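Local structure of putative DNA protection protein (4CYB) at the Fe (III) ion site. The protein belongs to the Dps family of ferritin-like proteins, binds iron at sites between subunits and probably oxidises and stores it inside a twelve-subunit shell. Sequence-based numbering; all coordinates share one arbitrary frame. Chains: chain A/B, Putative DNA protection protein.

The Fe (III) ion site. Residues chain A 43, 46-47, 58, 62; chain B 73, 77. With FE (Fe (III) ion), chain C.
All seven residues have helical backbone torsions: A:Lys43, A:His46 and A:Trp47 lie on helix 18-48 of one subunit, A:His58 and A:Asp62 on its helix 54-81, and B:Asp73 and B:Glu77 on helix 54-81 of the neighbour. The partly occupied iron sits between the subunits in a distorted six-coordinate shell completed by three waters. B:Glu77, extended beyond CG, places its carboxylate OE2 2.2 Å from FE. B:Asp73, its CG anti to the backbone N (chi1 -177°), places OD2 2.5 Å from FE, with OD1 as a looser contact. From the other subunit A:His46 NE2 points at the metal in the ring plane, 2.6 Å from FE. What fixes that ring's rotation is its far nitrogen: A:His46 ND1 donates a hydrogen bond to A:His58 O at 2.9 Å, while A:His58 ND1 donates a matching one to A:His46 O. B:Asp73 OD1 is clamped from opposite faces of its carboxylate, by the A:Trp47 indole NE1 at 2.8 Å and the A:Lys43 ammonium NZ at 2.9 Å. A:Lys43, bent at chi2 and chi3, also bridges to A:Asp62 OD1, while A:Asp62 OD2, the other carboxylate oxygen, is hydrogen-bonded to metal-bound water 1 at 2.8 Å. An alanine in place of B:Asp73 removes a metal ligand and the shared acceptor of lysine and indole, and would probably weaken iron binding and loosen both donors. This is the inter-subunit ferroxidase centre typical of Dps proteins, where iron is probably oxidised before storage.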
loop_
_atom_site.group_PDB
_atom_site.type_symbol
_atom_site.label_atom_id
_atom_site.label_comp_id
_atom_site.label_asym_id
_atom_site.label_seq_id
_atom_site.Cartn_x
_atom_site.Cartn_y
_atom_site.Cartn_z
ATOM N N LYS A 43 9.670 -23.092 -14.279
ATOM C CA LYS A 43 8.699 -23.616 -13.269
ATOM C C LYS A 43 9.046 -25.101 -12.917
ATOM O O LYS A 43 9.062 -25.474 -11.770
ATOM C CB LYS A 43 7.244 -23.542 -13.692
ATOM C CG LYS A 43 6.717 -22.089 -13.794
ATOM C CD LYS A 43 6.890 -21.331 -12.438
ATOM C CE LYS A 43 5.945 -21.921 -11.377
ATOM N NZ LYS A 43 5.752 -21.091 -10.117
ATOM N N HIS A 46 11.935 -24.845 -10.522
ATOM C CA HIS A 46 11.421 -24.282 -9.281
ATOM C C HIS A 46 10.824 -25.389 -8.382
ATOM O O HIS A 46 11.136 -25.457 -7.176
ATOM C CB HIS A 46 10.388 -23.188 -9.653
ATOM C CG HIS A 46 9.535 -22.685 -8.498
ATOM N ND1 HIS A 46 10.011 -21.854 -7.554
ATOM C CD2 HIS A 46 8.173 -22.843 -8.246
ATOM C CE1 HIS A 46 9.010 -21.533 -6.699
ATOM N NE2 HIS A 46 7.881 -22.149 -7.130
ATOM N N TRP A 47 10.030 -26.300 -8.963
ATOM C CA TRP A 47 9.412 -27.385 -8.218
ATOM C C TRP A 47 10.373 -28.511 -7.930
ATOM O O TRP A 47 10.337 -29.054 -6.809
ATOM C CB TRP A 47 8.255 -27.990 -8.976
ATOM C CG TRP A 47 7.177 -26.980 -9.273
ATOM C CD1 TRP A 47 6.648 -26.020 -8.391
ATOM C CD2 TRP A 47 6.449 -26.835 -10.521
ATOM N NE1 TRP A 47 5.640 -25.282 -9.020
ATOM C CE2 TRP A 47 5.480 -25.735 -10.315
ATOM C CE3 TRP A 47 6.465 -27.505 -11.752
ATOM C CZ2 TRP A 47 4.619 -25.358 -11.295
ATOM C CZ3 TRP A 47 5.603 -27.082 -12.766
ATOM C CH2 TRP A 47 4.702 -26.017 -12.540
ATOM N N HIS A 58 15.076 -22.007 -5.590
ATOM C CA HIS A 58 13.622 -22.053 -5.712
ATOM C C HIS A 58 13.111 -20.611 -5.937
ATOM O O HIS A 58 12.352 -20.377 -6.865
ATOM C CB HIS A 58 13.060 -22.689 -4.441
ATOM C CG HIS A 58 11.564 -22.725 -4.351
ATOM N ND1 HIS A 58 10.812 -23.671 -4.978
ATOM C CD2 HIS A 58 10.704 -21.963 -3.606
ATOM C CE1 HIS A 58 9.534 -23.504 -4.622
ATOM N NE2 HIS A 58 9.485 -22.476 -3.751
ATOM N N ASP A 62 11.672 -18.926 -9.642
ATOM C CA ASP A 62 10.327 -18.350 -9.701
ATOM C C ASP A 62 10.324 -16.885 -10.150
ATOM O O ASP A 62 9.443 -16.465 -10.923
ATOM C CB ASP A 62 9.648 -18.479 -8.325
ATOM C CG ASP A 62 8.160 -18.591 -8.469
ATOM O OD1 ASP A 62 7.704 -19.119 -9.502
ATOM O OD2 ASP A 62 7.456 -18.149 -7.549
ATOM N N ASP B 73 0.745 -24.199 -9.603
ATOM C CA ASP B 73 1.882 -24.165 -8.710
ATOM C C ASP B 73 1.558 -24.942 -7.421
ATOM O O ASP B 73 2.447 -25.635 -6.885
ATOM C CB ASP B 73 2.282 -22.709 -8.416
ATOM C CG ASP B 73 3.519 -22.608 -7.546
ATOM O OD1 ASP B 73 4.680 -22.806 -8.001
ATOM O OD2 ASP B 73 3.356 -22.230 -6.371
ATOM N N GLU B 77 3.527 -28.270 -6.272
ATOM C CA GLU B 77 4.219 -28.368 -5.012
ATOM C C GLU B 77 3.681 -29.525 -4.158
ATOM O O GLU B 77 4.424 -30.040 -3.334
ATOM C CB GLU B 77 4.260 -27.035 -4.225
ATOM C CG GLU B 77 5.183 -25.995 -4.910
ATOM C CD GLU B 77 5.285 -24.651 -4.187
ATOM O OE1 GLU B 77 4.766 -24.524 -3.041
ATOM O OE2 GLU B 77 5.950 -23.749 -4.794
HETATM FE FE FE C . 5.710 -21.769 -5.835
HETATM O O HOH W 1 5.294 -19.889 -7.245
HETATM O O HOH W 2 4.230 -20.729 -3.977
HETATM O O HOH W 3 6.960 -20.502 -4.535
#